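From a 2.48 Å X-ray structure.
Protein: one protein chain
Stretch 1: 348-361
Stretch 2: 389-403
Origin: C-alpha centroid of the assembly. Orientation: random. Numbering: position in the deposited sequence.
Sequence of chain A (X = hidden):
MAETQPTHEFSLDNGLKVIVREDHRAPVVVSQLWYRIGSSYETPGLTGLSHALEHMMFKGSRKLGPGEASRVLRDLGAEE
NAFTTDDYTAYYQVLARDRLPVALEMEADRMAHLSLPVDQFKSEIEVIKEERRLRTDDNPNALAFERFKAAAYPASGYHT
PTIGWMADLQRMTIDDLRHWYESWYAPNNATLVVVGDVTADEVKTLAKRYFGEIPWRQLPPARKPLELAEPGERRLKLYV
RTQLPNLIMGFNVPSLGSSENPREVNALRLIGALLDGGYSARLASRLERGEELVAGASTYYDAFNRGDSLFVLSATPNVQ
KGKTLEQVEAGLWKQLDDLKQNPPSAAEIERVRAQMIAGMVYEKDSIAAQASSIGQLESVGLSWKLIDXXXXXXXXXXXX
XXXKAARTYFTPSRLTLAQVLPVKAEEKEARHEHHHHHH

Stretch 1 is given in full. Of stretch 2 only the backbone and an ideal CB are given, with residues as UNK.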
# COMPACT_ATOMS: atom_id res chain seq x y z
N GLU A 348 40.34 8.90 -0.36
CA GLU A 348 39.37 7.86 -0.66
C GLU A 348 38.23 8.33 -1.52
O GLU A 348 37.82 7.64 -2.40
CB GLU A 348 38.82 7.23 0.61
CG GLU A 348 38.12 5.90 0.39
CD GLU A 348 37.66 5.26 1.68
OE1 GLU A 348 37.22 6.00 2.56
OE2 GLU A 348 37.73 4.03 1.83
N ILE A 349 37.67 9.49 -1.21
CA ILE A 349 36.51 9.97 -1.92
C ILE A 349 36.79 10.24 -3.36
O ILE A 349 35.96 9.99 -4.20
CB ILE A 349 35.96 11.25 -1.30
CG1 ILE A 349 35.48 10.98 0.10
CG2 ILE A 349 34.78 11.80 -2.09
CD1 ILE A 349 34.81 12.15 0.75
N GLU A 350 37.91 10.85 -3.63
CA GLU A 350 38.24 11.19 -4.98
C GLU A 350 38.42 9.99 -5.86
O GLU A 350 37.98 10.01 -6.98
CB GLU A 350 39.45 12.07 -5.04
CG GLU A 350 39.10 13.51 -5.22
CD GLU A 350 38.56 13.80 -6.59
OE1 GLU A 350 39.11 13.27 -7.57
OE2 GLU A 350 37.59 14.57 -6.70
N ARG A 351 39.07 8.96 -5.36
CA ARG A 351 39.28 7.78 -6.16
C ARG A 351 37.94 7.23 -6.49
O ARG A 351 37.70 6.78 -7.58
CB ARG A 351 40.08 6.76 -5.37
CG ARG A 351 39.99 5.34 -5.88
CD ARG A 351 40.55 4.36 -4.87
NE ARG A 351 39.55 3.99 -3.87
CZ ARG A 351 38.95 2.81 -3.80
NH1 ARG A 351 38.32 2.31 -4.85
NH2 ARG A 351 38.99 2.13 -2.67
N VAL A 352 37.10 7.18 -5.48
CA VAL A 352 35.76 6.70 -5.64
C VAL A 352 34.87 7.59 -6.49
O VAL A 352 34.08 7.10 -7.23
CB VAL A 352 35.18 6.36 -4.26
CG1 VAL A 352 33.67 6.31 -4.24
CG2 VAL A 352 35.75 5.06 -3.79
N ARG A 353 34.99 8.88 -6.34
CA ARG A 353 34.22 9.79 -7.15
C ARG A 353 34.60 9.75 -8.59
O ARG A 353 33.78 9.88 -9.47
CB ARG A 353 34.36 11.21 -6.65
CG ARG A 353 33.32 12.15 -7.19
CD ARG A 353 33.71 13.58 -6.95
NE ARG A 353 34.31 13.75 -5.65
CZ ARG A 353 34.45 14.90 -5.04
NH1 ARG A 353 34.02 15.99 -5.62
NH2 ARG A 353 35.01 14.96 -3.87
N ALA A 354 35.89 9.64 -8.84
CA ALA A 354 36.38 9.74 -10.19
C ALA A 354 35.89 8.62 -11.03
O ALA A 354 35.51 8.79 -12.15
CB ALA A 354 37.88 9.75 -10.18
N GLN A 355 35.94 7.44 -10.48
CA GLN A 355 35.48 6.27 -11.17
C GLN A 355 34.00 6.26 -11.45
O GLN A 355 33.57 5.71 -12.42
CB GLN A 355 36.01 4.99 -10.55
CG GLN A 355 37.10 4.40 -11.42
CD GLN A 355 37.87 3.26 -10.80
OE1 GLN A 355 37.31 2.42 -10.13
NE2 GLN A 355 39.15 3.22 -11.05
N MET A 356 33.24 6.87 -10.57
CA MET A 356 31.84 7.04 -10.79
C MET A 356 31.57 7.92 -11.97
O MET A 356 30.68 7.68 -12.75
CB MET A 356 31.24 7.69 -9.57
CG MET A 356 30.02 7.03 -9.04
SD MET A 356 29.38 7.87 -7.60
CE MET A 356 27.88 8.55 -8.25
N ILE A 357 32.30 9.01 -12.04
CA ILE A 357 32.16 9.91 -13.13
C ILE A 357 32.56 9.25 -14.42
O ILE A 357 31.91 9.38 -15.42
CB ILE A 357 33.02 11.12 -12.87
CG1 ILE A 357 32.57 11.75 -11.57
CG2 ILE A 357 32.93 12.08 -14.03
CD1 ILE A 357 33.09 13.14 -11.35
N ALA A 358 33.64 8.51 -14.37
CA ALA A 358 34.19 7.93 -15.54
C ALA A 358 33.23 6.96 -16.15
O ALA A 358 33.06 6.93 -17.34
CB ALA A 358 35.47 7.21 -15.18
N GLY A 359 32.62 6.14 -15.33
CA GLY A 359 31.64 5.19 -15.78
C GLY A 359 30.43 5.86 -16.35
O GLY A 359 29.85 5.41 -17.31
N MET A 360 30.01 6.93 -15.71
CA MET A 360 28.90 7.70 -16.18
C MET A 360 29.20 8.36 -17.49
O MET A 360 28.36 8.39 -18.35
CB MET A 360 28.47 8.73 -15.16
CG MET A 360 27.53 8.16 -14.11
SD MET A 360 27.70 9.05 -12.58
CE MET A 360 27.07 10.62 -13.10
N VAL A 361 30.40 8.86 -17.64
CA VAL A 361 30.81 9.46 -18.89
C VAL A 361 30.77 8.44 -20.01
O VAL A 361 30.58 8.78 -21.15
CB VAL A 361 32.19 10.12 -18.76
CG1 VAL A 361 32.84 10.39 -20.10
CG2 VAL A 361 32.03 11.43 -18.05
N UNK A 389 24.98 19.26 -14.99
CA UNK A 389 25.49 19.75 -13.74
C UNK A 389 25.71 18.66 -12.73
O UNK A 389 26.16 18.90 -11.66
CB UNK A 389 24.54 20.80 -13.17
N UNK A 390 25.39 17.45 -13.11
CA UNK A 390 25.47 16.35 -12.19
C UNK A 390 26.87 16.16 -11.74
O UNK A 390 27.10 15.88 -10.61
CB UNK A 390 24.93 15.06 -12.82
N UNK A 391 27.81 16.31 -12.68
CA UNK A 391 29.23 16.07 -12.42
C UNK A 391 29.87 17.19 -11.57
O UNK A 391 30.95 17.02 -11.00
CB UNK A 391 29.98 15.93 -13.75
N UNK A 392 29.19 18.33 -11.50
CA UNK A 392 29.58 19.38 -10.63
C UNK A 392 29.04 19.09 -9.27
O UNK A 392 29.68 19.33 -8.27
CB UNK A 392 29.11 20.74 -11.14
N UNK A 393 27.85 18.55 -9.25
CA UNK A 393 27.18 18.22 -8.02
C UNK A 393 27.90 17.16 -7.24
O UNK A 393 27.92 17.19 -6.05
CB UNK A 393 25.75 17.77 -8.31
N UNK A 394 28.43 16.19 -7.93
CA UNK A 394 29.14 15.12 -7.28
C UNK A 394 30.39 15.68 -6.66
O UNK A 394 30.85 15.23 -5.64
CB UNK A 394 29.47 13.99 -8.26
N UNK A 395 30.94 16.66 -7.33
CA UNK A 395 32.16 17.31 -6.92
C UNK A 395 31.99 18.03 -5.62
O UNK A 395 32.90 18.07 -4.84
CB UNK A 395 32.64 18.28 -8.00
N UNK A 396 30.83 18.60 -5.39
CA UNK A 396 30.56 19.36 -4.19
C UNK A 396 30.57 18.56 -2.90
O UNK A 396 30.75 19.12 -1.85
CB UNK A 396 29.20 20.05 -4.33
N UNK A 397 30.38 17.27 -2.99
CA UNK A 397 30.31 16.47 -1.80
C UNK A 397 31.63 16.49 -1.09
O UNK A 397 32.65 16.29 -1.67
CB UNK A 397 29.89 15.03 -2.13
N UNK A 398 31.58 16.73 0.21
CA UNK A 398 32.77 16.84 1.02
C UNK A 398 32.71 15.79 2.07
O UNK A 398 31.66 15.30 2.38
CB UNK A 398 32.92 18.23 1.64
N UNK A 399 33.84 15.46 2.68
CA UNK A 399 33.88 14.33 3.57
C UNK A 399 32.92 14.52 4.70
O UNK A 399 32.45 13.57 5.27
CB UNK A 399 35.30 14.10 4.10
N UNK A 400 32.68 15.76 5.03
CA UNK A 400 31.72 16.12 6.04
C UNK A 400 30.29 15.81 5.65
O UNK A 400 29.52 15.38 6.46
CB UNK A 400 31.85 17.61 6.36
N UNK A 401 29.95 16.03 4.40
CA UNK A 401 28.63 15.75 3.91
C UNK A 401 28.35 14.29 4.06
O UNK A 401 27.25 13.87 4.38
CB UNK A 401 28.47 16.19 2.45
N UNK A 402 29.35 13.50 3.74
CA UNK A 402 29.21 12.09 3.78
C UNK A 402 28.96 11.65 5.18
O UNK A 402 28.07 10.88 5.42
CB UNK A 402 30.44 11.40 3.20
N UNK A 403 29.76 12.12 6.12
CA UNK A 403 29.60 11.68 7.48
C UNK A 403 28.24 12.09 7.98
O UNK A 403 27.58 11.35 8.63
CB UNK A 403 30.71 12.24 8.38

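Stretch 1 is a continuous helix, and the first helix of stretch 2 runs nearly antiparallel to it, at 168° with axes 10.7 Å apart at closest approach.

Position 389 lies out of reach of stretch 1, so the contact sets no demand; it is Gln389. At 390 the CA-to-CB bond points toward stretch 1, and the ideal CB stands 4.9 Å from Met360 CE. A small or medium residue, apolar or polar, would fit. Asp390 places OD2 3.8 Å from Met360 CE, while its OD1 is hydrogen-bonded elsewhere in the structure.

Position 391 points sideways, yet its ideal CB is 4.8 Å from Ile357 CD1, with Met360 nearby. A branched or flexible apolar chain able to bend back would suit. Leu391 does so: its CD1 lies 3.5 Å from Ile357 CG2 and 3.8 Å from Met360 CE. Positions 392 and 393, pointing away and out of reach, are free here; they are Glu392 and Ala393.

Position 394 points toward stretch 1, its ideal CB 4.4 Å from Arg353 CG and 4.8 Å from Ile357 CD1. Met356 and Met360 offer further apolar surface to a longer side chain, so leucine, isoleucine or methionine would suit. Leu394, with chi1 m and chi2 t, brings CD1 to 3.6 Å from Met356 CE.

Around 395 the chief offer is a donor, the Arg353 guanidinium. A main-chain oxygen can accept from it, so many side chains would serve if they left it room. The residue is Lys395: Arg353 NH1 donates to Lys395 O at 2.5 Å, very short, with NH1 crowded in the model. The side chain starts sideways and its end leads away.

Position 396 points away and is Ala396. At 397, phi/psi of -64/132 is extended, not helical; CB points toward stretch 1 but stays 5.4 Å from Arg353 NH2, so a modest apolar residue fits. Val397, chi1 t, presents a small apolar side chain that comes no closer than that.

Position 398 points away and directly precedes a helix, favoring Ser, Thr, Asp or Asn. Thr398 caps it: OG1 accepts a weak bond from the backbone N of 401, 3.4 Å away.

At 399, phi of -59° in a helix's first turn admits proline, and Ile349 CD1 invites an apolar surface. Pro399 sets CG 3.6 Å from Ile349 CD1. Positions 400 and 401 make no contact; Asp400 points away, and Asp401 OD2 accepts from Thr398 N at 3.2 Å.

Position 402 points toward stretch 1, its ideal CB 5.1 Å from Ile349 CD1; isoleucine, leucine or valine suits. Ile402 CD1 meets Ile349 CD1 at 3.4 Å. Position 403, out of reach, is Gln403.

Stretch 2 (389-403) QDLEALKAVTPDDIQ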
# COMPACT_ATOMS: atom_id res chain seq x y z
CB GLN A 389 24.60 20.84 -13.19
CG GLN A 389 23.16 20.72 -13.59
CD GLN A 389 22.61 21.97 -14.22
OE1 GLN A 389 23.05 22.37 -15.29
NE2 GLN A 389 21.64 22.58 -13.58
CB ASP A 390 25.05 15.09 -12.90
CG ASP A 390 24.47 14.07 -11.98
OD1 ASP A 390 24.31 14.31 -10.78
OD2 ASP A 390 24.16 13.01 -12.49
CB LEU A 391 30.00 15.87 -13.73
CG LEU A 391 29.75 14.57 -14.51
CD1 LEU A 391 29.72 13.37 -13.58
CD2 LEU A 391 28.47 14.64 -15.32
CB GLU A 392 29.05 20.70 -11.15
CG GLU A 392 29.35 21.86 -10.24
CD GLU A 392 30.75 21.81 -9.67
OE1 GLU A 392 31.69 21.69 -10.46
OE2 GLU A 392 30.89 21.90 -8.44
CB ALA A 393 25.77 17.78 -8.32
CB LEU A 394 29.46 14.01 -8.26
CG LEU A 394 28.33 13.04 -8.51
CD1 LEU A 394 28.83 11.84 -9.26
CD2 LEU A 394 27.70 12.60 -7.21
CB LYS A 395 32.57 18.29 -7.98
CG LYS A 395 34.01 18.19 -8.37
CD LYS A 395 34.33 19.11 -9.52
CE LYS A 395 34.93 20.42 -9.06
NZ LYS A 395 36.34 20.60 -9.49
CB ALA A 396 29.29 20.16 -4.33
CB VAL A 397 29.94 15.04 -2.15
CG1 VAL A 397 29.90 14.19 -0.91
CG2 VAL A 397 28.61 15.02 -2.84
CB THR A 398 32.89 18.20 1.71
OG1 THR A 398 31.95 18.28 2.77
CG2 THR A 398 32.59 19.29 0.76
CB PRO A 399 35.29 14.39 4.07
CG PRO A 399 36.03 14.78 2.88
CD PRO A 399 35.18 15.83 2.26
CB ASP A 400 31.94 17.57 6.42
CG ASP A 400 33.38 17.84 6.76
OD1 ASP A 400 33.99 16.98 7.41
OD2 ASP A 400 33.91 18.90 6.37
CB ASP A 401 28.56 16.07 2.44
CG ASP A 401 28.39 17.50 2.19
OD1 ASP A 401 27.83 18.18 3.04
OD2 ASP A 401 28.81 17.97 1.14
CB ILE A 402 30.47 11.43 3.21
CG1 ILE A 402 30.47 11.57 1.71
CG2 ILE A 402 30.58 9.96 3.56
CD1 ILE A 402 31.62 10.89 1.06
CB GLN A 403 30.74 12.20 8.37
CG GLN A 403 30.37 12.59 9.80
CD GLN A 403 31.54 12.99 10.64
OE1 GLN A 403 31.95 14.13 10.65
NE2 GLN A 403 32.06 12.04 11.38
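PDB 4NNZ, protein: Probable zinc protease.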